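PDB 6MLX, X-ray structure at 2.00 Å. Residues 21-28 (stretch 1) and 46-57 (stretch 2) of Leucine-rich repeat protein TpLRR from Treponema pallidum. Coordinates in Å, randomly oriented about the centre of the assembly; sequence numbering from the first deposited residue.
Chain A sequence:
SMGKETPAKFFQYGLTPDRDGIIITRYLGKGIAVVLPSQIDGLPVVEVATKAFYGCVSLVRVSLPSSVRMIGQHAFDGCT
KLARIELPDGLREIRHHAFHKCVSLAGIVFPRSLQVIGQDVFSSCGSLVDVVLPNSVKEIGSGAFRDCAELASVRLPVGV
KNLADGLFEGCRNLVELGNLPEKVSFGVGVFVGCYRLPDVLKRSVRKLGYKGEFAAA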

# COMPACT_ATOMS: atom_id res chain seq x y z
N GLY A 21 20.48 -0.52 12.99
CA GLY A 21 19.26 -1.24 12.69
C GLY A 21 19.47 -2.29 11.62
O GLY A 21 20.43 -2.25 10.84
N ILE A 22 18.53 -3.23 11.58
CA ILE A 22 18.57 -4.39 10.69
C ILE A 22 17.61 -4.14 9.53
O ILE A 22 16.45 -3.76 9.75
CB ILE A 22 18.20 -5.68 11.44
CG1 ILE A 22 19.18 -5.94 12.60
CG2 ILE A 22 18.17 -6.88 10.50
CD1 ILE A 22 20.63 -5.99 12.16
N ILE A 23 18.09 -4.34 8.30
CA ILE A 23 17.29 -4.33 7.08
C ILE A 23 17.06 -5.78 6.66
O ILE A 23 18.03 -6.51 6.43
CB ILE A 23 18.00 -3.56 5.96
CG1 ILE A 23 18.23 -2.10 6.38
CG2 ILE A 23 17.22 -3.72 4.62
CD1 ILE A 23 19.17 -1.32 5.46
N ILE A 24 15.80 -6.19 6.56
CA ILE A 24 15.49 -7.56 6.15
C ILE A 24 15.50 -7.63 4.63
O ILE A 24 14.73 -6.94 3.96
CB ILE A 24 14.14 -8.02 6.72
CG1 ILE A 24 14.15 -7.99 8.24
CG2 ILE A 24 13.81 -9.43 6.24
CD1 ILE A 24 15.09 -8.99 8.87
N THR A 25 16.39 -8.46 4.08
CA THR A 25 16.57 -8.54 2.64
C THR A 25 15.90 -9.75 2.02
O THR A 25 15.59 -9.72 0.82
CB THR A 25 18.06 -8.55 2.28
OG1 THR A 25 18.69 -9.70 2.88
CG2 THR A 25 18.73 -7.31 2.81
N ARG A 26 15.66 -10.81 2.78
CA ARG A 26 14.95 -11.93 2.19
C ARG A 26 14.32 -12.77 3.29
O ARG A 26 14.92 -12.97 4.36
CB ARG A 26 15.87 -12.78 1.29
CG ARG A 26 15.19 -13.90 0.51
CD ARG A 26 14.14 -13.33 -0.49
NE ARG A 26 13.82 -14.28 -1.57
CZ ARG A 26 12.63 -14.39 -2.16
NH1 ARG A 26 11.61 -13.63 -1.80
NH2 ARG A 26 12.45 -15.27 -3.13
N TYR A 27 13.10 -13.23 3.04
CA TYR A 27 12.48 -14.27 3.85
C TYR A 27 12.71 -15.60 3.15
O TYR A 27 12.37 -15.74 1.97
CB TYR A 27 10.99 -13.99 4.05
CG TYR A 27 10.23 -15.15 4.67
CD1 TYR A 27 10.57 -15.63 5.93
CD2 TYR A 27 9.17 -15.73 4.00
CE1 TYR A 27 9.87 -16.68 6.50
CE2 TYR A 27 8.46 -16.78 4.55
CZ TYR A 27 8.82 -17.25 5.80
OH TYR A 27 8.10 -18.29 6.33
N LEU A 28 13.29 -16.55 3.87
CA LEU A 28 13.69 -17.83 3.30
C LEU A 28 12.67 -18.93 3.53
O LEU A 28 12.58 -19.86 2.71
CB LEU A 28 15.04 -18.27 3.88
CG LEU A 28 16.15 -17.22 3.76
CD1 LEU A 28 17.43 -17.59 4.54
CD2 LEU A 28 16.47 -16.92 2.31
N VAL A 46 14.28 -2.28 11.06
CA VAL A 46 13.74 -0.98 10.64
C VAL A 46 13.28 -0.93 9.19
O VAL A 46 12.65 0.07 8.80
CB VAL A 46 14.76 0.15 10.90
CG1 VAL A 46 15.03 0.29 12.39
CG2 VAL A 46 16.05 -0.14 10.16
N GLU A 47 13.57 -1.95 8.38
CA GLU A 47 13.24 -1.88 6.96
C GLU A 47 12.98 -3.27 6.41
O GLU A 47 13.66 -4.23 6.78
CB GLU A 47 14.37 -1.19 6.19
CG GLU A 47 14.18 -1.16 4.68
CD GLU A 47 15.24 -0.31 3.99
OE1 GLU A 47 15.49 -0.51 2.79
OE2 GLU A 47 15.81 0.57 4.66
N VAL A 48 11.99 -3.38 5.53
CA VAL A 48 11.78 -4.56 4.70
C VAL A 48 12.24 -4.19 3.29
O VAL A 48 11.55 -3.44 2.59
CB VAL A 48 10.32 -5.03 4.70
CG1 VAL A 48 10.16 -6.24 3.78
CG2 VAL A 48 9.84 -5.36 6.11
N ALA A 49 13.38 -4.73 2.87
CA ALA A 49 14.06 -4.28 1.66
C ALA A 49 13.33 -4.72 0.38
O ALA A 49 12.43 -5.57 0.39
CB ALA A 49 15.50 -4.80 1.61
N THR A 50 13.76 -4.12 -0.72
CA THR A 50 13.34 -4.46 -2.08
C THR A 50 13.17 -5.96 -2.27
O THR A 50 14.09 -6.74 -2.03
CB THR A 50 14.38 -3.91 -3.06
OG1 THR A 50 14.33 -2.47 -3.06
CG2 THR A 50 14.13 -4.41 -4.46
N LYS A 51 11.96 -6.37 -2.69
CA LYS A 51 11.65 -7.75 -3.10
C LYS A 51 11.90 -8.79 -1.99
O LYS A 51 12.12 -9.97 -2.28
CB LYS A 51 12.44 -8.16 -4.36
CG LYS A 51 12.17 -7.32 -5.60
CD LYS A 51 13.02 -7.76 -6.82
CE LYS A 51 12.12 -8.24 -7.98
NZ LYS A 51 12.49 -7.64 -9.34
N ALA A 52 11.87 -8.39 -0.72
CA ALA A 52 12.25 -9.31 0.34
C ALA A 52 11.26 -10.48 0.47
O ALA A 52 11.66 -11.60 0.81
CB ALA A 52 12.37 -8.56 1.67
N PHE A 53 9.97 -10.25 0.20
CA PHE A 53 9.00 -11.33 0.20
C PHE A 53 8.46 -11.59 -1.20
O PHE A 53 7.34 -12.09 -1.36
CB PHE A 53 7.83 -11.06 1.15
CG PHE A 53 8.21 -10.99 2.60
CD1 PHE A 53 7.89 -12.02 3.46
CD2 PHE A 53 8.88 -9.90 3.10
CE1 PHE A 53 8.22 -11.96 4.80
CE2 PHE A 53 9.22 -9.82 4.43
CZ PHE A 53 8.90 -10.86 5.29
N TYR A 54 9.23 -11.22 -2.21
CA TYR A 54 8.81 -11.35 -3.60
C TYR A 54 8.42 -12.79 -3.91
O TYR A 54 9.21 -13.72 -3.69
CB TYR A 54 9.95 -10.87 -4.49
CG TYR A 54 9.68 -10.85 -5.95
CD1 TYR A 54 9.20 -9.69 -6.57
CD2 TYR A 54 9.92 -11.96 -6.74
CE1 TYR A 54 8.95 -9.66 -7.93
CE2 TYR A 54 9.67 -11.94 -8.11
CZ TYR A 54 9.20 -10.78 -8.69
OH TYR A 54 8.95 -10.75 -10.05
N GLY A 55 7.20 -12.98 -4.40
CA GLY A 55 6.73 -14.29 -4.80
C GLY A 55 6.46 -15.29 -3.70
O GLY A 55 6.34 -16.49 -3.98
N CYS A 56 6.33 -14.85 -2.44
CA CYS A 56 6.13 -15.79 -1.34
C CYS A 56 4.66 -16.21 -1.28
O CYS A 56 3.89 -15.79 -0.41
CB CYS A 56 6.60 -15.20 -0.02
SG CYS A 56 8.39 -14.97 0.09
N VAL A 57 4.28 -17.07 -2.23
CA VAL A 57 2.88 -17.47 -2.38
C VAL A 57 2.34 -18.25 -1.19
O VAL A 57 1.13 -18.45 -1.10
CB VAL A 57 2.68 -18.32 -3.65
CG1 VAL A 57 2.92 -17.49 -4.90
CG2 VAL A 57 3.58 -19.57 -3.62
O HOH W 1 16.29 -7.19 -0.69

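Two strands of the chain, 22-27 and 46-48, run side by side in parallel, with axes 4.8 Å apart at closest approach. The backbone seam is regular at first. Val-46 N donates to Ile-22 O (2.9 Å), Ile-24 N to Glu-47 O (2.9 Å), and Ala-49 N to Ile-24 O (2.8 Å). Glu-47 N is buried here without a partner.

Gly-21 has no side chain, and the space this leaves takes the Val-46 CG2 methyl. Val-46 CG2 lies 4.2 Å from Gly-21 CA. An ideal CB on Gly-21 would lie 3.0 Å from Val-46 CG2, a clash. Ile-23 and Glu-47 pair on one face of the sheet, with Ile-23 CD1 3.9 Å from Glu-47 OE2. Ile-23 CG2 also packs on the small Ala-49 CB at 3.6 Å. Ile-24 and Val-48 pair on the other face.

Past Val-48 the second stretch turns, and a type II turn from Ala-49 to Ala-52 brings Ala-52 against the first strand. Ala-52 CA lies 3.4 Å from Thr-25 O, a CA-H...O contact, and Tyr-27 N donates to Ala-52 O (3.1 Å). A water bridges the carbonyls of Thr-25 and Thr-50, donating to both.

Arg-26 starts away from the second stretch, but its end comes back to the carbonyls of the turns. Arg-26 NH1 donates to Tyr-54 O (3.1 Å) and, in a weak bond, to Ala-52 O (3.3 Å). Both acceptors lie at the guanidinium edge, near its plane.

Tyr-27 CB is the bump over one face of the Phe-53 ring, 3.9 Å from the Phe-53 ring centroid. The Tyr-27 and Phe-53 rings are near parallel but slid apart, with centroids 5.5 Å apart, so they barely overlap. Cys-56 SG meets the Tyr-27 ring at its edge, 4.1 Å from Tyr-27 CD2.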